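Local coordinates for protein glucosamine-6-phosphate deaminase (Thermotoga maritima, PDB 1J5X) that belongs to the SIS-domain proteins and folds into two alpha/beta halves, each built on a parallel beta-sheet, with helices packed between and around them, at residues I20-K24 with S193-D198; L27-F31 with F186-V190; N65-I70 with F164-L168; I158-K162 with K233-M237. All coordinates share one frame; numbering follows the deposited sequence.

Contact 1. Residues I20-K24 with S193-D198; sequences ITDQK and SPEFFD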
loop_
_atom_site.group_PDB
_atom_site.type_symbol
_atom_site.label_atom_id
_atom_site.label_comp_id
_atom_site.label_asym_id
_atom_site.label_seq_id
_atom_site.Cartn_x
_atom_site.Cartn_y
_atom_site.Cartn_z
ATOM N N ILE A 20 4.166 9.873 8.756
ATOM C CA ILE A 20 4.565 9.845 7.316
ATOM C C ILE A 20 6.103 10.071 7.273
ATOM O O ILE A 20 6.888 9.340 6.614
ATOM C CB ILE A 20 3.869 10.973 6.535
ATOM C CG1 ILE A 20 2.361 10.730 6.548
ATOM C CG2 ILE A 20 4.412 11.068 5.105
ATOM C CD1 ILE A 20 1.613 11.797 5.741
ATOM N N THR A 21 6.533 11.094 8.006
ATOM C CA THR A 21 7.954 11.455 8.053
ATOM C C THR A 21 8.845 10.350 8.598
ATOM O O THR A 21 10.030 10.280 8.260
ATOM C CB THR A 21 8.142 12.770 8.870
ATOM O OG1 THR A 21 7.345 13.761 8.246
ATOM C CG2 THR A 21 9.620 13.248 8.803
ATOM N N ASP A 22 8.266 9.447 9.384
ATOM C CA ASP A 22 9.035 8.352 9.926
ATOM C C ASP A 22 9.549 7.414 8.793
ATOM O O ASP A 22 10.433 6.615 9.039
ATOM C CB ASP A 22 8.224 7.497 10.890
ATOM C CG ASP A 22 8.079 8.137 12.291
ATOM O OD1 ASP A 22 8.889 9.062 12.591
ATOM O OD2 ASP A 22 7.185 7.672 13.068
ATOM N N GLN A 23 8.961 7.508 7.610
ATOM C CA GLN A 23 9.417 6.653 6.515
ATOM C C GLN A 23 10.780 7.188 6.074
ATOM O O GLN A 23 11.534 6.526 5.363
ATOM C CB GLN A 23 8.394 6.664 5.381
ATOM C CG GLN A 23 7.226 5.737 5.738
ATOM C CD GLN A 23 5.926 6.154 5.096
ATOM O OE1 GLN A 23 5.293 5.208 4.448
ATOM N NE2 GLN A 23 5.481 7.327 5.200
ATOM N N LYS A 24 11.065 8.421 6.469
ATOM C CA LYS A 24 12.368 8.990 6.174
ATOM C C LYS A 24 13.265 8.817 7.373
ATOM O O LYS A 24 14.421 8.420 7.245
ATOM C CB LYS A 24 12.262 10.473 5.864
ATOM C CG LYS A 24 13.585 11.219 6.160
ATOM C CD LYS A 24 13.602 12.545 5.455
ATOM C CE LYS A 24 13.102 13.650 6.326
ATOM N NZ LYS A 24 13.469 14.995 5.729
ATOM N N SER A 193 15.399 6.283 0.961
ATOM C CA SER A 193 14.112 6.854 1.415
ATOM C C SER A 193 14.142 8.328 1.871
ATOM O O SER A 193 13.235 9.104 1.518
ATOM C CB SER A 193 13.450 5.916 2.462
ATOM O OG SER A 193 14.095 5.981 3.719
ATOM N N PRO A 194 15.214 8.769 2.573
ATOM C CA PRO A 194 15.190 10.188 2.980
ATOM C C PRO A 194 15.184 11.139 1.789
ATOM O O PRO A 194 14.382 12.081 1.698
ATOM C CB PRO A 194 16.463 10.326 3.842
ATOM C CG PRO A 194 16.629 8.906 4.465
ATOM C CD PRO A 194 16.202 7.961 3.353
ATOM N N GLU A 195 16.093 10.903 0.832
ATOM C CA GLU A 195 16.141 11.756 -0.345
ATOM C C GLU A 195 14.827 11.620 -1.134
ATOM O O GLU A 195 14.277 12.596 -1.644
ATOM C CB GLU A 195 17.340 11.360 -1.240
ATOM C CG GLU A 195 17.361 12.036 -2.620
ATOM C CD GLU A 195 18.674 11.806 -3.394
ATOM O OE1 GLU A 195 19.466 10.914 -3.009
ATOM O OE2 GLU A 195 18.888 12.511 -4.397
ATOM N N PHE A 196 14.321 10.394 -1.225
ATOM C CA PHE A 196 13.065 10.161 -1.971
ATOM C C PHE A 196 11.951 11.012 -1.371
ATOM O O PHE A 196 11.169 11.661 -2.090
ATOM C CB PHE A 196 12.648 8.667 -1.875
ATOM C CG PHE A 196 11.361 8.347 -2.600
ATOM C CD1 PHE A 196 11.241 8.560 -3.980
ATOM C CD2 PHE A 196 10.256 7.778 -1.913
ATOM C CE1 PHE A 196 10.069 8.211 -4.647
ATOM C CE2 PHE A 196 9.086 7.441 -2.608
ATOM C CZ PHE A 196 8.999 7.651 -3.934
ATOM N N PHE A 197 11.906 11.002 -0.051
ATOM C CA PHE A 197 10.902 11.747 0.704
ATOM C C PHE A 197 11.040 13.252 0.458
ATOM O O PHE A 197 10.072 13.942 0.099
ATOM C CB PHE A 197 11.041 11.416 2.185
ATOM C CG PHE A 197 10.100 12.219 3.075
ATOM C CD1 PHE A 197 10.430 13.523 3.479
ATOM C CD2 PHE A 197 8.865 11.690 3.461
ATOM C CE1 PHE A 197 9.525 14.298 4.257
ATOM C CE2 PHE A 197 7.961 12.443 4.230
ATOM C CZ PHE A 197 8.282 13.743 4.630
ATOM N N ASP A 198 12.269 13.768 0.589
ATOM C CA ASP A 198 12.495 15.192 0.393
ATOM C C ASP A 198 12.183 15.633 -1.030
ATOM O O ASP A 198 11.620 16.694 -1.223
ATOM C CB ASP A 198 13.951 15.584 0.803
ATOM C CG ASP A 198 14.250 15.307 2.287
ATOM O OD1 ASP A 198 13.314 15.239 3.126
ATOM O OD2 ASP A 198 15.441 15.165 2.644
#
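Phe197 and Lys24 meet at about a right angle: the aliphatic part of the lysine passes across the aromatic side chain, and its CD lies 3.9 Å from Phe197 CD1, in an oblique approach. The rim of the same ring is used differently by Ile20, whose CG2 comes in edge-on, near the ring plane, 3.9 Å from Phe197 CE2. Thr21 adds an oblique neighbour, OG1 at 3.7 Å from Phe197 CZ, although that hydroxyl is hydrogen-bonded to Leu17 O one turn back. The cluster illustrates how one aromatic side chain can gather three residues, Ile20, Thr21 and Lys24, from one side of helix 15-25, which lies against the long helix 184-205 that follows the five-stranded half and precedes the first strand of the four-stranded half. The two segments run at 136° to each other, with Ile317 of helix 313-326 also touching Phe197. Nearer the backbone, Lys24 CG packs on Pro194, 3.8 Å from its CB; beyond it, CD and CE run by the ring. The chain bends at chi3 (93°), which brings NZ to Asp198 OD1 at 2.6 Å, a short salt bridge received by the syn lone pair of the carboxylate. Gln23 turns to its own helix: NE2 donates almost straight to Ile20 O (2.8 Å), in the carbonyl plane; the same oxygen also accepts from the backbone N of Gln23. NE2 is also bonded to Gln316 OE1, while Gln23 OE1 is held by Ser165 OG. Ser193 OG lies 3.1 Å from Gln23 O, but Val190 O competes for the same proton.

Contact 2. Residues L27-F31 with F186-V190; sequences LKKFF and FSELV
Lys28 and Val190 mark the closest backbone approach, their CA atoms 6.0 Å apart, between two nearly antiparallel helical segments whose axes come within 10.3 Å and whose directions differ by 155°. Val190 is the wedge. Its two methyls divide the work: CG2 lies over one face of the Phe31 ring, 4.0 Å from the centroid and somewhat toward the rim, a CH-pi contact, while CG1 drops onto the backbone of the facing helix, 3.6 Å from Lys28 CA. The valine's first torsion (166°), which sets CG1 opposite its backbone N and CG2 opposite the carbonyl carbon, splays the methyls in this way. Leu27 CG lies 4.2 Å from the same methyl, Val190 CG1. The outer end of the Phe31 ring meets the preceding turn of helix 184-205. Ser187 OG stands at the ring edge, near its plane, 3.5 Å from Phe31 CE2, and Phe186 CB touches Phe31 CE1 obliquely, the two aromatic side chains crossing at about a right angle while the Phe186 ring leads away toward Asp176. Lys28 gives only its stem to the interface; its ammonium pairs with Glu32 on its own helix. Leu27 also reaches Met166 of helix 162-179, so three helices converge here. The arrangement is that of antiparallel helix-to-helix packing in an alpha/beta protein, with an N-terminal helix laid on the helix between the two sheet-bearing halves.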
loop_
_atom_site.group_PDB
_atom_site.type_symbol
_atom_site.label_atom_id
_atom_site.label_comp_id
_atom_site.label_asym_id
_atom_site.label_seq_id
_atom_site.Cartn_x
_atom_site.Cartn_y
_atom_site.Cartn_z
ATOM N N LEU A 27 12.992 4.385 9.028
ATOM C CA LEU A 27 12.943 3.182 8.194
ATOM C C LEU A 27 14.206 2.338 8.248
ATOM O O LEU A 27 14.132 1.129 8.359
ATOM C CB LEU A 27 12.629 3.589 6.746
ATOM C CG LEU A 27 12.326 2.443 5.768
ATOM C CD1 LEU A 27 11.003 1.693 6.226
ATOM C CD2 LEU A 27 12.161 3.072 4.371
ATOM N N LYS A 28 15.365 2.986 8.166
ATOM C CA LYS A 28 16.611 2.226 8.210
ATOM C C LYS A 28 16.760 1.458 9.500
ATOM O O LYS A 28 17.173 0.289 9.549
ATOM C CB LYS A 28 17.819 3.148 7.974
ATOM C CG LYS A 28 19.157 2.386 7.893
ATOM C CD LYS A 28 20.247 3.294 7.297
ATOM C CE LYS A 28 21.600 2.592 7.108
ATOM N NZ LYS A 28 22.427 2.577 8.362
ATOM N N LYS A 29 16.409 2.116 10.598
ATOM C CA LYS A 29 16.487 1.434 11.876
ATOM C C LYS A 29 15.568 0.221 11.938
ATOM O O LYS A 29 15.942 -0.843 12.428
ATOM C CB LYS A 29 16.093 2.426 12.986
ATOM C CG LYS A 29 16.057 1.852 14.385
ATOM C CD LYS A 29 15.767 3.036 15.351
ATOM C CE LYS A 29 15.801 2.642 16.823
ATOM N NZ LYS A 29 15.243 3.773 17.621
ATOM N N PHE A 30 14.342 0.405 11.453
ATOM C CA PHE A 30 13.376 -0.663 11.456
ATOM C C PHE A 30 13.918 -1.775 10.546
ATOM O O PHE A 30 13.871 -2.954 10.881
ATOM C CB PHE A 30 12.034 -0.148 10.905
ATOM C CG PHE A 30 11.090 -1.241 10.510
ATOM C CD1 PHE A 30 10.390 -1.956 11.465
ATOM C CD2 PHE A 30 10.926 -1.580 9.138
ATOM C CE1 PHE A 30 9.512 -3.012 11.102
ATOM C CE2 PHE A 30 10.064 -2.629 8.749
ATOM C CZ PHE A 30 9.351 -3.351 9.725
ATOM N N PHE A 31 14.404 -1.373 9.375
ATOM C CA PHE A 31 14.925 -2.367 8.421
ATOM C C PHE A 31 16.034 -3.208 9.054
ATOM O O PHE A 31 16.022 -4.464 8.997
ATOM C CB PHE A 31 15.473 -1.625 7.188
ATOM C CG PHE A 31 16.072 -2.546 6.155
ATOM C CD1 PHE A 31 15.281 -3.478 5.474
ATOM C CD2 PHE A 31 17.453 -2.480 5.874
ATOM C CE1 PHE A 31 15.841 -4.349 4.522
ATOM C CE2 PHE A 31 18.041 -3.341 4.921
ATOM C CZ PHE A 31 17.247 -4.280 4.244
ATOM N N PHE A 186 17.158 -4.135 -1.381
ATOM C CA PHE A 186 16.245 -3.523 -0.369
ATOM C C PHE A 186 17.083 -2.559 0.516
ATOM O O PHE A 186 16.592 -1.518 0.909
ATOM C CB PHE A 186 15.595 -4.625 0.475
ATOM C CG PHE A 186 14.495 -5.365 -0.235
ATOM C CD1 PHE A 186 13.247 -4.755 -0.517
ATOM C CD2 PHE A 186 14.677 -6.714 -0.603
ATOM C CE1 PHE A 186 12.197 -5.468 -1.142
ATOM C CE2 PHE A 186 13.657 -7.427 -1.219
ATOM C CZ PHE A 186 12.409 -6.835 -1.500
ATOM N N SER A 187 18.355 -2.895 0.801
ATOM C CA SER A 187 19.208 -1.956 1.598
ATOM C C SER A 187 19.377 -0.671 0.839
ATOM O O SER A 187 19.345 0.414 1.399
ATOM C CB SER A 187 20.634 -2.505 1.842
ATOM O OG SER A 187 20.525 -3.712 2.530
ATOM N N GLU A 188 19.588 -0.801 -0.470
ATOM C CA GLU A 188 19.759 0.387 -1.272
ATOM C C GLU A 188 18.475 1.219 -1.268
ATOM O O GLU A 188 18.537 2.441 -1.106
ATOM C CB GLU A 188 20.128 -0.024 -2.704
ATOM C CG GLU A 188 20.104 1.151 -3.722
ATOM C CD GLU A 188 19.858 0.644 -5.168
ATOM O OE1 GLU A 188 20.514 -0.353 -5.605
ATOM O OE2 GLU A 188 18.995 1.232 -5.852
ATOM N N LEU A 189 17.316 0.588 -1.456
ATOM C CA LEU A 189 16.080 1.395 -1.489
ATOM C C LEU A 189 15.785 2.019 -0.129
ATOM O O LEU A 189 15.360 3.157 -0.058
ATOM C CB LEU A 189 14.900 0.542 -1.952
ATOM C CG LEU A 189 15.107 0.063 -3.402
ATOM C CD1 LEU A 189 14.145 -1.053 -3.760
ATOM C CD2 LEU A 189 14.814 1.240 -4.268
ATOM N N VAL A 190 15.989 1.244 0.925
ATOM C CA VAL A 190 15.808 1.828 2.266
ATOM C C VAL A 190 16.728 3.045 2.465
ATOM O O VAL A 190 16.323 4.096 3.011
ATOM C CB VAL A 190 16.099 0.743 3.303
ATOM C CG1 VAL A 190 16.276 1.392 4.720
ATOM C CG2 VAL A 190 14.949 -0.295 3.304
#

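Contact 3. Residues N65-I70 with F164-L168; sequences NLALTI and FSMIL
Leu66 is the bump of this interface, and the hollow that receives it is formed by Phe164, Ile167 and Leu168 on the neighbouring helix. One of its branches, CD1, sits over a face of the Phe164 ring, 4.1 Å from the centroid and 16° off the ring normal, a CH-pi contact displaced toward the rim; the same methyl lies 3.7 Å from Leu168 CB. The other branch, CD2, turns to Ile167 and meets its CG2 at 3.7 Å, the two side chains crossing at about a right angle. Phe164 in turn is a flat wedge driven toward helix 62-78. With CG opposite the backbone N (chi1 175°), the ring extends across until CE2 is 3.5 Å from Leu66 CA, and its rim faces the Asn65 carbonyl carbon and the Thr69 hydroxyl. A turn further on, Leu168 fills the next depression: CD2 packs on Thr69 CG2 at 3.7 Å, and CD1 reaches Ile70 CB at 4.0 Å. The segments run in the same general direction, at 34°, as neighbouring helices on one side of a parallel sheet do; Leu66, Ile70 and Ile167 all rest on Phe107 of strand 102-107 in the SIS domain. Thr69 OG1 donates to Asn65 O of its own helix, and Thr69 N reaches that oxygen from the opposite face of its plane. Thr69 thus satisfies its hydroxyl within its own helix while its methyl faces Leu168; cohesion between the helices rests on buried apolar surface and shape.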
loop_
_atom_site.group_PDB
_atom_site.type_symbol
_atom_site.label_atom_id
_atom_site.label_comp_id
_atom_site.label_asym_id
_atom_site.label_seq_id
_atom_site.Cartn_x
_atom_site.Cartn_y
_atom_site.Cartn_z
ATOM N N ASN A 65 -5.488 -3.346 0.809
ATOM C CA ASN A 65 -4.581 -2.878 -0.253
ATOM C C ASN A 65 -3.178 -3.439 -0.093
ATOM O O ASN A 65 -2.477 -3.700 -1.103
ATOM C CB ASN A 65 -4.527 -1.336 -0.286
ATOM C CG ASN A 65 -5.889 -0.737 -0.632
ATOM O OD1 ASN A 65 -6.655 -1.298 -1.424
ATOM N ND2 ASN A 65 -6.179 0.414 -0.066
ATOM N N LEU A 66 -2.754 -3.618 1.152
ATOM C CA LEU A 66 -1.455 -4.151 1.483
ATOM C C LEU A 66 -1.443 -5.630 1.029
ATOM O O LEU A 66 -0.501 -6.086 0.341
ATOM C CB LEU A 66 -1.266 -4.035 2.990
ATOM C CG LEU A 66 0.018 -4.570 3.599
ATOM C CD1 LEU A 66 1.188 -3.980 2.905
ATOM C CD2 LEU A 66 0.046 -4.245 5.157
ATOM N N ALA A 67 -2.508 -6.362 1.360
ATOM C CA ALA A 67 -2.671 -7.797 1.002
ATOM C C ALA A 67 -2.620 -7.956 -0.522
ATOM O O ALA A 67 -1.979 -8.856 -1.043
ATOM C CB ALA A 67 -4.046 -8.331 1.513
ATOM N N LEU A 68 -3.295 -7.066 -1.238
ATOM C CA LEU A 68 -3.284 -7.130 -2.693
ATOM C C LEU A 68 -1.858 -6.921 -3.222
ATOM O O LEU A 68 -1.363 -7.725 -4.037
ATOM C CB LEU A 68 -4.192 -6.059 -3.281
ATOM C CG LEU A 68 -4.213 -5.997 -4.796
ATOM C CD1 LEU A 68 -4.786 -7.311 -5.391
ATOM C CD2 LEU A 68 -5.127 -4.825 -5.212
ATOM N N THR A 69 -1.199 -5.869 -2.743
ATOM C CA THR A 69 0.159 -5.568 -3.199
ATOM C C THR A 69 1.123 -6.722 -2.945
ATOM O O THR A 69 1.855 -7.133 -3.861
ATOM C CB THR A 69 0.689 -4.306 -2.517
ATOM O OG1 THR A 69 -0.273 -3.243 -2.722
ATOM C CG2 THR A 69 2.062 -3.873 -3.202
ATOM N N ILE A 70 1.108 -7.303 -1.732
ATOM C CA ILE A 70 2.045 -8.378 -1.492
ATOM C C ILE A 70 1.656 -9.659 -2.235
ATOM O O ILE A 70 2.535 -10.420 -2.664
ATOM C CB ILE A 70 2.256 -8.576 0.055
ATOM C CG1 ILE A 70 3.386 -9.594 0.341
ATOM C CG2 ILE A 70 0.940 -9.006 0.708
ATOM C CD1 ILE A 70 4.794 -9.135 -0.256
ATOM N N PHE A 164 2.011 0.615 6.432
ATOM C CA PHE A 164 1.786 -0.061 5.141
ATOM C C PHE A 164 3.194 -0.358 4.522
ATOM O O PHE A 164 3.540 -1.503 4.167
ATOM C CB PHE A 164 0.993 0.877 4.227
ATOM C CG PHE A 164 0.796 0.350 2.820
ATOM C CD1 PHE A 164 1.801 0.504 1.849
ATOM C CD2 PHE A 164 -0.391 -0.295 2.476
ATOM C CE1 PHE A 164 1.630 0.039 0.581
ATOM C CE2 PHE A 164 -0.580 -0.792 1.169
ATOM C CZ PHE A 164 0.421 -0.618 0.232
ATOM N N SER A 165 4.001 0.687 4.456
ATOM C CA SER A 165 5.334 0.559 3.850
ATOM C C SER A 165 6.199 -0.403 4.599
ATOM O O SER A 165 6.894 -1.248 4.009
ATOM C CB SER A 165 6.030 1.921 3.824
ATOM O OG SER A 165 5.272 2.852 3.049
HETATM N N MSE A 166 6.244 -0.278 5.928
HETATM C CA MSE A 166 7.075 -1.194 6.664
HETATM C C MSE A 166 6.639 -2.649 6.661
HETATM O O MSE A 166 7.473 -3.558 6.622
HETATM C CB MSE A 166 7.297 -0.641 8.137
HETATM C CG MSE A 166 7.934 0.705 8.055
HETATM SE SE MSE A 166 7.938 1.443 9.972
HETATM C CE MSE A 166 9.136 2.918 9.635
ATOM N N ILE A 167 5.333 -2.923 6.680
ATOM C CA ILE A 167 4.923 -4.317 6.670
ATOM C C ILE A 167 5.189 -4.824 5.211
ATOM O O ILE A 167 5.669 -5.942 5.025
ATOM C CB ILE A 167 3.413 -4.470 7.019
ATOM C CG1 ILE A 167 3.227 -4.170 8.555
ATOM C CG2 ILE A 167 2.929 -5.932 6.734
ATOM C CD1 ILE A 167 1.780 -3.951 8.924
ATOM N N LEU A 168 4.911 -3.984 4.238
ATOM C CA LEU A 168 5.127 -4.400 2.814
ATOM C C LEU A 168 6.627 -4.736 2.598
ATOM O O LEU A 168 6.964 -5.814 2.065
ATOM C CB LEU A 168 4.633 -3.298 1.882
ATOM C CG LEU A 168 4.781 -3.622 0.379
ATOM C CD1 LEU A 168 4.117 -4.981 0.071
ATOM C CD2 LEU A 168 4.211 -2.501 -0.467
#

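Contact 4. Residues I158-K162 with K233-M237; sequences IVMTK and KCIEM
One face of the Glu236 carboxylate is covered by Val159, whose CG2 stands above OE1 at 3.7 Å; the two side chains slide past each other in opposite directions. A water bridges Glu236 OE2 to Ile158 O; a second one links OE1 to Met160 N and Lys233 NZ. The other flat group is the Met160 carbonyl, whose oxygen accepts from Lys233 NZ at 2.8 Å, the donor tilted 21° from its plane. Bends at chi2 and chi3 fold the lysine chain back so that its tip can reach this oxygen. The contact thus ties the loop between strand 147-150 and helix 162-179 of the SIS domain to the C-terminal part of helix 222-238, the helix of the beta-alpha-beta crossover between strands 214-218 and 241-245 of the four-stranded sheet. The ammonium is buried and heavily engaged: besides the carbonyl and the water it meets Glu229 in a salt bridge and Ser62 OG, whereas its pairing with Glu236 OE1 is long, 3.9 Å. On the apolar side the selenomethionine Met237 extends its terminal CE between Thr161 CG2 (3.5 Å) and Val159 CG1 (3.7 Å).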
loop_
_atom_site.group_PDB
_atom_site.type_symbol
_atom_site.label_atom_id
_atom_site.label_comp_id
_atom_site.label_asym_id
_atom_site.label_seq_id
_atom_site.Cartn_x
_atom_site.Cartn_y
_atom_site.Cartn_z
ATOM N N ILE A 158 -5.134 7.674 12.818
ATOM C CA ILE A 158 -6.261 6.968 12.220
ATOM C C ILE A 158 -5.805 6.414 10.862
ATOM O O ILE A 158 -6.020 5.246 10.565
ATOM C CB ILE A 158 -7.487 7.927 11.916
ATOM C CG1 ILE A 158 -8.056 8.468 13.213
ATOM C CG2 ILE A 158 -8.606 7.190 11.145
ATOM C CD1 ILE A 158 -7.964 7.449 14.352
ATOM N N VAL A 159 -5.214 7.267 10.035
ATOM C CA VAL A 159 -4.768 6.821 8.717
ATOM C C VAL A 159 -3.456 6.066 8.759
ATOM O O VAL A 159 -2.482 6.479 9.414
ATOM C CB VAL A 159 -4.655 8.029 7.772
ATOM C CG1 VAL A 159 -4.192 7.600 6.378
ATOM C CG2 VAL A 159 -6.015 8.704 7.697
HETATM N N MSE A 160 -3.439 4.911 8.086
HETATM C CA MSE A 160 -2.217 4.124 8.017
HETATM C C MSE A 160 -1.258 4.794 7.064
HETATM O O MSE A 160 -1.639 5.200 5.966
HETATM C CB MSE A 160 -2.531 2.696 7.533
HETATM C CG MSE A 160 -2.953 1.826 8.668
HETATM SE SE MSE A 160 -3.555 0.034 8.030
HETATM C CE MSE A 160 -1.989 -0.252 6.905
ATOM N N THR A 161 0.017 4.892 7.482
ATOM C CA THR A 161 1.011 5.526 6.658
ATOM C C THR A 161 2.219 4.596 6.631
ATOM O O THR A 161 2.302 3.686 5.772
ATOM C CB THR A 161 1.411 6.998 7.203
ATOM O OG1 THR A 161 1.784 6.942 8.594
ATOM C CG2 THR A 161 0.226 7.943 7.032
ATOM N N LYS A 162 3.118 4.789 7.574
ATOM C CA LYS A 162 4.355 4.000 7.651
ATOM C C LYS A 162 4.138 2.509 7.860
ATOM O O LYS A 162 4.951 1.709 7.424
ATOM C CB LYS A 162 5.237 4.520 8.798
ATOM C CG LYS A 162 4.692 4.265 10.190
ATOM C CD LYS A 162 5.616 4.975 11.219
ATOM C CE LYS A 162 5.555 4.387 12.619
ATOM N NZ LYS A 162 6.444 5.092 13.626
ATOM N N LYS A 233 -5.447 7.028 0.761
ATOM C CA LYS A 233 -4.829 8.044 1.632
ATOM C C LYS A 233 -5.407 9.415 1.331
ATOM O O LYS A 233 -5.666 10.192 2.265
ATOM C CB LYS A 233 -3.303 8.105 1.430
ATOM C CG LYS A 233 -2.522 6.795 1.569
ATOM C CD LYS A 233 -2.538 6.175 2.959
ATOM C CE LYS A 233 -3.889 5.427 3.299
ATOM N NZ LYS A 233 -3.678 4.325 4.329
ATOM N N CYS A 234 -5.592 9.742 0.066
ATOM C CA CYS A 234 -6.119 11.066 -0.245
ATOM C C CYS A 234 -7.575 11.191 0.058
ATOM O O CYS A 234 -8.059 12.309 0.317
ATOM C CB CYS A 234 -5.876 11.441 -1.668
ATOM S SG CYS A 234 -4.043 11.622 -1.939
ATOM N N ILE A 235 -8.280 10.063 0.041
ATOM C CA ILE A 235 -9.701 10.125 0.379
ATOM C C ILE A 235 -9.807 10.371 1.854
ATOM O O ILE A 235 -10.480 11.320 2.265
ATOM C CB ILE A 235 -10.450 8.783 0.005
ATOM C CG1 ILE A 235 -10.622 8.706 -1.512
ATOM C CG2 ILE A 235 -11.800 8.713 0.736
ATOM C CD1 ILE A 235 -10.921 7.243 -2.111
ATOM N N GLU A 236 -9.119 9.574 2.659
ATOM C CA GLU A 236 -9.206 9.718 4.076
ATOM C C GLU A 236 -8.600 11.012 4.622
ATOM O O GLU A 236 -9.200 11.686 5.476
ATOM C CB GLU A 236 -8.518 8.581 4.798
ATOM C CG GLU A 236 -9.127 7.185 4.609
ATOM C CD GLU A 236 -8.268 6.100 5.278
ATOM O OE1 GLU A 236 -7.021 6.155 5.146
ATOM O OE2 GLU A 236 -8.803 5.174 5.914
HETATM N N MSE A 237 -7.408 11.367 4.142
HETATM C CA MSE A 237 -6.741 12.541 4.727
HETATM C C MSE A 237 -7.291 13.878 4.342
HETATM O O MSE A 237 -7.398 14.790 5.189
HETATM C CB MSE A 237 -5.240 12.532 4.347
HETATM C CG MSE A 237 -4.482 11.476 5.040
HETATM SE SE MSE A 237 -2.523 11.651 4.402
HETATM C CE MSE A 237 -1.823 10.077 5.115
HETATM O O HOH W 1 -8.342 4.072 8.693
HETATM O O HOH W 2 -5.752 3.876 6.336
#

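How the contacts relate
Along the chain the first members come in the order 20-24, 27-31, 65-70 and 158-162; the second members follow in the order 164-168 (contact 3), 186-190 (contact 2), 193-198 (contact 1) and 233-237 (contact 4). Contacts 1 and 2, with centres 11 Å apart, share helix 184-205 and take the successive helices 15-25 and 27-35. Contact 3, about 5 Å from the centre of the chain, lies between helices of the five-stranded half; contact 4, 14 Å from it centre to centre, joins the two halves. The Asp22–Lys162 salt bridge connects contacts 1 and 4, and Phe30 packs on Met166 between contacts 2 and 3. The N-terminal helices thereby bridge helix 184-205 and the SIS-domain half.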